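Rutinosidase (Aspergillus niger, PDB 6I1A) hydrolyses glycosidic bonds as a secreted rutinosidase of glycoside hydrolase family 5 and may also act on beta-1,3-glucans of the cell wall. Local coordinates at residues A[67-71]-A[109-113]; A[75-81]-A[119-124]. One frame throughout, in Å; residues are numbered along the deposited sequence.

Contact 1. Residues A[67-71]-A[109-113]; sequences LEHRY and YSGNQ. With NAG (2-acetamido-2-deoxy-beta-D-glucopyranose), chain C; EDO (1,2-ethanediol), chain N.
Glu68 reaches from helix 63-73 to the loop ahead of helix 113-128 and receives two hydrogen bonds on one carboxylate oxygen. Tyr109 OH donates to the anti lone pair of Glu68 OE2 at 2.6 Å. On the syn side, Asn112 N gives its hydrogen to the same OE2 at 2.9 Å with an N-H...O angle of 162°. The carboxylate stands nearly upright to the phenol ring, the planes 84° apart, and OE2 lies at the ring's edge. A bend at its second torsion turns the Glu68 chain toward the loop. The two bonds fix the rotation of the carboxylate, and they would be expected to favour its charged form. Its other oxygen, OE1, takes a hydrogen from a water that also has a weak bond to Asn112 ND2. That nitrogen carries the N-linked sugar, bonded to NAG C1, so the contact lies right under a glycan; the acetamide methyl C8 comes within 3.7 Å of Tyr109 OH.

Gln113, at the start of the helix, ties down the loop before it. Its NE2 donates to Tyr109 O at 2.9 Å, while OE1 accepts in the carbonyl plane from Gly111 N at 2.8 Å. With the amide held at both ends, its plane is 19° from that of the Tyr71 ring; the closest touch is Gln113 CG to Tyr71 CE2, 3.4 Å. Tyr71 OH meets the edge of the Tyr109 ring, and Leu67 CD1 packs on Tyr109 CB.

Within the family 5 barrel domain, Tyr116 of helix 113-128 touches both Glu68 and Tyr71. Cys56 of helix 52-59 lies against Tyr109, and the loop itself leads from strand 90-95 into helix 113-128.

Contact 2. Residues A[75-81]-A[119-124]; sequences ITKADID and EIADYA
Lys77 lays its aliphatic chain over one face of the Tyr123 ring, where two neighbouring helices of the family 5 TIM-barrel domain, 77-85 and 113-128, pack side by side. Their short segments run roughly parallel, 36° apart, with axes 10.0 Å from each other. The touch is a CH-pi contact: Lys77 CG sits 3.8 Å from the centroid of the Tyr123 ring and 17° off its normal. The ring swings across to helix 77-85 because chi1 is 179°, trans to the main-chain nitrogen.

At the ring's far end Tyr123 OH donates to the syn lone pair of Asp81 OD1 at 2.6 Å, the oxygen lying at the ring edge. Asp81 OD1 also bonds Tyr128 OH, so helix 113-128 grips this carboxylate with two tyrosines. At the ring's edge, toward the barrel strands, the contact turns apolar. Ile80 CG2 touches both the ring edge and Ala124 CB (3.8 Å), while the CG1 branch of Ile80 ends with CD1 3.7 Å from Ile120 CG2. Leu91 of strand 90-95 touches both Ile80 and Ala124, and Trp30 touches Ile120.

The start of helix 77-85 is set by a capping box. Thr76 N donates to Asp79 OD2 over 2.9 Å, and Thr76 OG1 in turn accepts a weak bond from Ala78 N. This turn presents its backbone to Ile120, whose CD1 lies against Thr76 C. On the solvent side, near Lys77 and Glu119, one water joins the helices, accepting from Lys77 N at 3.2 Å and donating to Glu119 OE1 at 2.8 Å.

How the contacts relate
Both contacts tie helix 113-128 or its entry to one of two successive helices, 63-73 in contact 1 and 77-85 in contact 2. Their centres lie 16 Å apart, and the segments alternate along the chain. Each is partly buried about 18 Å from the chain centre, and each has a tyrosine hydroxyl donating to a carboxylate. The balance differs. Contact 1 joins a helix to a loop at a glycosylated edge, and polar bonds to backbone and side-chain atoms dominate. Contact 2 joins helix to helix against strand 90-95, where isoleucines and alanine fill the inner side, while the lysine, glutamate and Asp81 that meet across it lie on the more exposed side.

Contact 1. Residues A[67-71]-A[109-113]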
loop_
_atom_site.group_PDB
_atom_site.type_symbol
_atom_site.label_atom_id
_atom_site.label_comp_id
_atom_site.label_asym_id
_atom_site.label_seq_id
_atom_site.Cartn_x
_atom_site.Cartn_y
_atom_site.Cartn_z
ATOM N N LEU A 67 -2.860 21.861 -32.042
ATOM C CA LEU A 67 -3.753 21.567 -30.888
ATOM C C LEU A 67 -5.186 21.983 -31.194
ATOM O O LEU A 67 -6.127 21.272 -30.798
ATOM C CB LEU A 67 -3.187 22.215 -29.612
ATOM C CG LEU A 67 -1.904 21.563 -29.146
ATOM C CD1 LEU A 67 -1.349 22.263 -27.912
ATOM C CD2 LEU A 67 -2.117 20.079 -28.844
ATOM N N GLU A 68 -5.413 23.153 -31.826
ATOM C CA GLU A 68 -6.775 23.596 -32.138
ATOM C C GLU A 68 -7.475 22.538 -32.990
ATOM O O GLU A 68 -8.679 22.280 -32.839
ATOM C CB GLU A 68 -6.746 24.921 -32.901
ATOM C CG GLU A 68 -6.374 26.116 -32.029
ATOM C CD GLU A 68 -7.377 26.593 -30.987
ATOM O OE1 GLU A 68 -8.523 26.150 -31.042
ATOM O OE2 GLU A 68 -7.004 27.430 -30.121
ATOM N N HIS A 69 -6.731 21.922 -33.916
ATOM C CA HIS A 69 -7.336 20.876 -34.771
ATOM C C HIS A 69 -7.778 19.696 -33.887
ATOM O O HIS A 69 -8.891 19.178 -34.057
ATOM C CB HIS A 69 -6.352 20.440 -35.866
ATOM C CG HIS A 69 -6.902 19.319 -36.672
ATOM N ND1 HIS A 69 -7.883 19.528 -37.620
ATOM C CD2 HIS A 69 -6.693 17.987 -36.603
ATOM C CE1 HIS A 69 -8.189 18.369 -38.183
ATOM N NE2 HIS A 69 -7.498 17.410 -37.580
ATOM N N ARG A 70 -6.929 19.270 -32.952
ATOM C CA ARG A 70 -7.308 18.182 -32.025
ATOM C C ARG A 70 -8.499 18.592 -31.172
ATOM O O ARG A 70 -9.411 17.754 -30.943
ATOM C CB ARG A 70 -6.104 17.812 -31.170
ATOM C CG ARG A 70 -6.355 16.600 -30.257
ATOM C CD ARG A 70 -5.090 16.045 -29.667
ATOM N NE ARG A 70 -5.278 14.948 -28.745
ATOM C CZ ARG A 70 -5.367 13.648 -29.069
ATOM N NH1 ARG A 70 -5.342 13.298 -30.358
ATOM N NH2 ARG A 70 -5.534 12.734 -28.137
ATOM N N TYR A 71 -8.489 19.805 -30.618
ATOM C CA TYR A 71 -9.659 20.278 -29.827
ATOM C C TYR A 71 -10.967 20.135 -30.619
ATOM O O TYR A 71 -12.019 19.747 -30.130
ATOM C CB TYR A 71 -9.518 21.728 -29.346
ATOM C CG TYR A 71 -8.243 22.055 -28.593
ATOM C CD1 TYR A 71 -7.599 21.105 -27.811
ATOM C CD2 TYR A 71 -7.784 23.348 -28.519
ATOM C CE1 TYR A 71 -6.421 21.364 -27.144
ATOM C CE2 TYR A 71 -6.657 23.653 -27.793
ATOM C CZ TYR A 71 -5.981 22.680 -27.063
ATOM O OH TYR A 71 -4.842 22.992 -26.364
ATOM N N TYR A 109 -0.003 25.910 -24.454
ATOM C CA TYR A 109 -0.756 26.714 -25.421
ATOM C C TYR A 109 -2.050 27.246 -24.788
ATOM O O TYR A 109 -2.835 26.503 -24.183
ATOM C CB TYR A 109 -1.115 25.858 -26.641
ATOM C CG TYR A 109 -2.026 26.533 -27.626
ATOM C CD1 TYR A 109 -1.589 27.658 -28.336
ATOM C CD2 TYR A 109 -3.291 26.052 -27.871
ATOM C CE1 TYR A 109 -2.434 28.284 -29.229
ATOM C CE2 TYR A 109 -4.133 26.654 -28.797
ATOM C CZ TYR A 109 -3.685 27.769 -29.479
ATOM O OH TYR A 109 -4.553 28.365 -30.365
ATOM N N SER A 110 -2.275 28.574 -24.941
ATOM C CA SER A 110 -3.526 29.262 -24.597
ATOM C C SER A 110 -4.296 29.583 -25.884
ATOM O O SER A 110 -3.796 30.434 -26.675
ATOM C CB SER A 110 -3.266 30.542 -23.845
ATOM O OG SER A 110 -2.769 30.301 -22.538
ATOM N N GLY A 111 -5.429 28.959 -26.105
ATOM C CA GLY A 111 -6.247 29.201 -27.311
ATOM C C GLY A 111 -7.716 29.148 -27.028
ATOM O O GLY A 111 -8.157 29.682 -26.014
ATOM N N ASN A 112 -8.459 28.424 -27.860
ATOM C CA ASN A 112 -9.935 28.361 -27.788
ATOM C C ASN A 112 -10.427 27.135 -27.010
ATOM O O ASN A 112 -11.593 26.736 -27.216
ATOM C CB ASN A 112 -10.548 28.370 -29.199
ATOM C CG ASN A 112 -10.623 29.736 -29.812
ATOM O OD1 ASN A 112 -10.654 30.733 -29.114
ATOM N ND2 ASN A 112 -10.576 29.784 -31.124
ATOM N N GLN A 113 -9.600 26.569 -26.114
ATOM C CA GLN A 113 -10.061 25.408 -25.323
ATOM C C GLN A 113 -11.442 25.635 -24.733
ATOM O O GLN A 113 -12.283 24.712 -24.766
ATOM C CB GLN A 113 -9.074 25.120 -24.205
ATOM C CG GLN A 113 -7.731 24.611 -24.672
ATOM C CD GLN A 113 -6.651 25.665 -24.710
ATOM O OE1 GLN A 113 -6.925 26.789 -25.132
ATOM N NE2 GLN A 113 -5.448 25.353 -24.222
HETATM C C1 NAG C . -10.724 31.076 -31.725
HETATM C C2 NAG C . -9.835 31.114 -32.948
HETATM C C3 NAG C . -10.259 32.353 -33.781
HETATM C C4 NAG C . -11.763 32.447 -34.051
HETATM C C5 NAG C . -12.561 32.358 -32.738
HETATM C C6 NAG C . -14.096 32.479 -32.934
HETATM C C7 NAG C . -7.437 30.672 -32.783
HETATM C C8 NAG C . -6.154 31.147 -32.161
HETATM N N2 NAG C . -8.498 31.368 -32.456
HETATM O O3 NAG C . -9.544 32.338 -35.013
HETATM O O4 NAG C . -12.024 33.733 -34.640
HETATM O O5 NAG C . -12.135 31.118 -32.111
HETATM O O6 NAG C . -14.554 31.439 -33.809
HETATM O O7 NAG C . -7.547 29.745 -33.546
HETATM C C1 EDO N . -7.016 31.206 -23.019
HETATM O O1 EDO N . -6.760 31.564 -24.357
HETATM C C2 EDO N . -6.417 32.074 -22.025
HETATM O O2 EDO N . -7.079 33.322 -22.075
HETATM O O HOH W 1 -10.230 27.010 -32.883
#

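Contact 2. Residues A[75-81]-A[119-124]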
loop_
_atom_site.group_PDB
_atom_site.type_symbol
_atom_site.label_atom_id
_atom_site.label_comp_id
_atom_site.label_asym_id
_atom_site.label_seq_id
_atom_site.Cartn_x
_atom_site.Cartn_y
_atom_site.Cartn_z
ATOM N N ILE A 75 -13.053 15.064 -29.628
ATOM C CA ILE A 75 -14.339 14.889 -28.896
ATOM C C ILE A 75 -15.381 15.745 -29.555
ATOM O O ILE A 75 -15.236 16.975 -29.621
ATOM C CB ILE A 75 -14.239 15.194 -27.384
ATOM C CG1 ILE A 75 -13.196 14.301 -26.725
ATOM C CG2 ILE A 75 -15.610 15.135 -26.718
ATOM C CD1 ILE A 75 -13.518 12.828 -26.679
ATOM N N THR A 76 -16.445 15.125 -30.068
ATOM C CA THR A 76 -17.533 15.852 -30.729
ATOM C C THR A 76 -18.868 15.466 -30.127
ATOM O O THR A 76 -18.968 14.634 -29.227
ATOM C CB THR A 76 -17.505 15.573 -32.246
ATOM O OG1 THR A 76 -17.935 14.217 -32.374
ATOM C CG2 THR A 76 -16.148 15.808 -32.866
ATOM N N LYS A 77 -19.932 16.082 -30.592
ATOM C CA LYS A 77 -21.289 15.733 -30.128
ATOM C C LYS A 77 -21.576 14.250 -30.352
ATOM O O LYS A 77 -22.266 13.653 -29.512
ATOM C CB LYS A 77 -22.288 16.621 -30.854
ATOM C CG LYS A 77 -22.243 18.059 -30.400
ATOM C CD LYS A 77 -23.133 18.889 -31.245
ATOM C CE LYS A 77 -23.006 20.343 -30.901
ATOM N NZ LYS A 77 -23.989 21.081 -31.713
ATOM N N ALA A 78 -21.048 13.655 -31.428
ATOM C CA ALA A 78 -21.205 12.211 -31.699
ATOM C C ALA A 78 -20.656 11.394 -30.512
ATOM O O ALA A 78 -21.310 10.383 -30.168
ATOM C CB ALA A 78 -20.484 11.832 -32.984
ATOM N N ASP A 79 -19.505 11.801 -29.951
ATOM C CA ASP A 79 -18.954 11.109 -28.764
ATOM C C ASP A 79 -19.926 11.217 -27.598
ATOM O O ASP A 79 -20.204 10.205 -26.868
ATOM C CB ASP A 79 -17.568 11.631 -28.394
ATOM C CG ASP A 79 -16.581 11.341 -29.490
ATOM O OD1 ASP A 79 -16.247 10.143 -29.690
ATOM O OD2 ASP A 79 -16.179 12.289 -30.188
ATOM N N ILE A 80 -20.504 12.385 -27.353
ATOM C CA ILE A 80 -21.476 12.550 -26.253
ATOM C C ILE A 80 -22.683 11.646 -26.459
ATOM O O ILE A 80 -23.172 11.033 -25.531
ATOM C CB ILE A 80 -21.881 14.021 -26.074
ATOM C CG1 ILE A 80 -20.626 14.903 -25.964
ATOM C CG2 ILE A 80 -22.839 14.205 -24.907
ATOM C CD1 ILE A 80 -19.559 14.423 -24.991
ATOM N N ASP A 81 -23.210 11.569 -27.706
ATOM C CA ASP A 81 -24.332 10.654 -27.980
ATOM C C ASP A 81 -23.965 9.198 -27.711
ATOM O O ASP A 81 -24.778 8.478 -27.090
ATOM C CB ASP A 81 -24.790 10.822 -29.427
ATOM C CG ASP A 81 -25.402 12.178 -29.735
ATOM O OD1 ASP A 81 -25.978 12.815 -28.830
ATOM O OD2 ASP A 81 -25.345 12.568 -30.921
ATOM N N GLU A 119 -19.046 24.206 -26.004
ATOM C CA GLU A 119 -19.902 23.543 -27.050
ATOM C C GLU A 119 -20.295 22.136 -26.578
ATOM O O GLU A 119 -21.502 21.750 -26.624
ATOM C CB GLU A 119 -19.173 23.460 -28.383
ATOM C CG GLU A 119 -20.145 22.998 -29.444
ATOM C CD GLU A 119 -19.594 22.244 -30.635
ATOM O OE1 GLU A 119 -19.115 21.094 -30.437
ATOM O OE2 GLU A 119 -19.733 22.781 -31.770
ATOM N N ILE A 120 -19.303 21.398 -26.061
ATOM C CA ILE A 120 -19.591 20.003 -25.644
ATOM C C ILE A 120 -20.411 19.982 -24.365
ATOM O O ILE A 120 -21.348 19.175 -24.217
ATOM C CB ILE A 120 -18.251 19.238 -25.477
ATOM C CG1 ILE A 120 -17.572 19.074 -26.851
ATOM C CG2 ILE A 120 -18.480 17.923 -24.723
ATOM C CD1 ILE A 120 -18.368 18.379 -27.938
ATOM N N ALA A 121 -20.060 20.779 -23.342
ATOM C CA ALA A 121 -20.793 20.791 -22.071
ATOM C C ALA A 121 -22.246 21.209 -22.314
ATOM O O ALA A 121 -23.178 20.575 -21.754
ATOM C CB ALA A 121 -20.075 21.722 -21.088
ATOM N N ASP A 122 -22.441 22.280 -23.092
ATOM C CA ASP A 122 -23.825 22.775 -23.339
ATOM C C ASP A 122 -24.634 21.664 -24.036
ATOM O O ASP A 122 -25.804 21.494 -23.653
ATOM C CB ASP A 122 -23.832 23.997 -24.229
ATOM C CG ASP A 122 -23.401 25.297 -23.557
ATOM O OD1 ASP A 122 -23.016 25.233 -22.394
ATOM O OD2 ASP A 122 -23.278 26.299 -24.264
ATOM N N TYR A 123 -24.022 20.948 -24.969
ATOM C CA TYR A 123 -24.739 19.876 -25.707
ATOM C C TYR A 123 -25.128 18.782 -24.726
ATOM O O TYR A 123 -26.267 18.245 -24.701
ATOM C CB TYR A 123 -23.890 19.343 -26.849
ATOM C CG TYR A 123 -24.604 18.238 -27.588
ATOM C CD1 TYR A 123 -25.636 18.525 -28.466
ATOM C CD2 TYR A 123 -24.299 16.900 -27.378
ATOM C CE1 TYR A 123 -26.337 17.501 -29.117
ATOM C CE2 TYR A 123 -24.947 15.878 -28.041
ATOM C CZ TYR A 123 -26.001 16.183 -28.889
ATOM O OH TYR A 123 -26.657 15.188 -29.580
ATOM N N ALA A 124 -24.175 18.361 -23.889
ATOM C CA ALA A 124 -24.398 17.302 -22.894
ATOM C C ALA A 124 -25.479 17.679 -21.880
ATOM O O ALA A 124 -26.289 16.835 -21.464
ATOM C CB ALA A 124 -23.081 16.944 -22.237
HETATM O O HOH W 2 -18.995 18.775 -31.986
#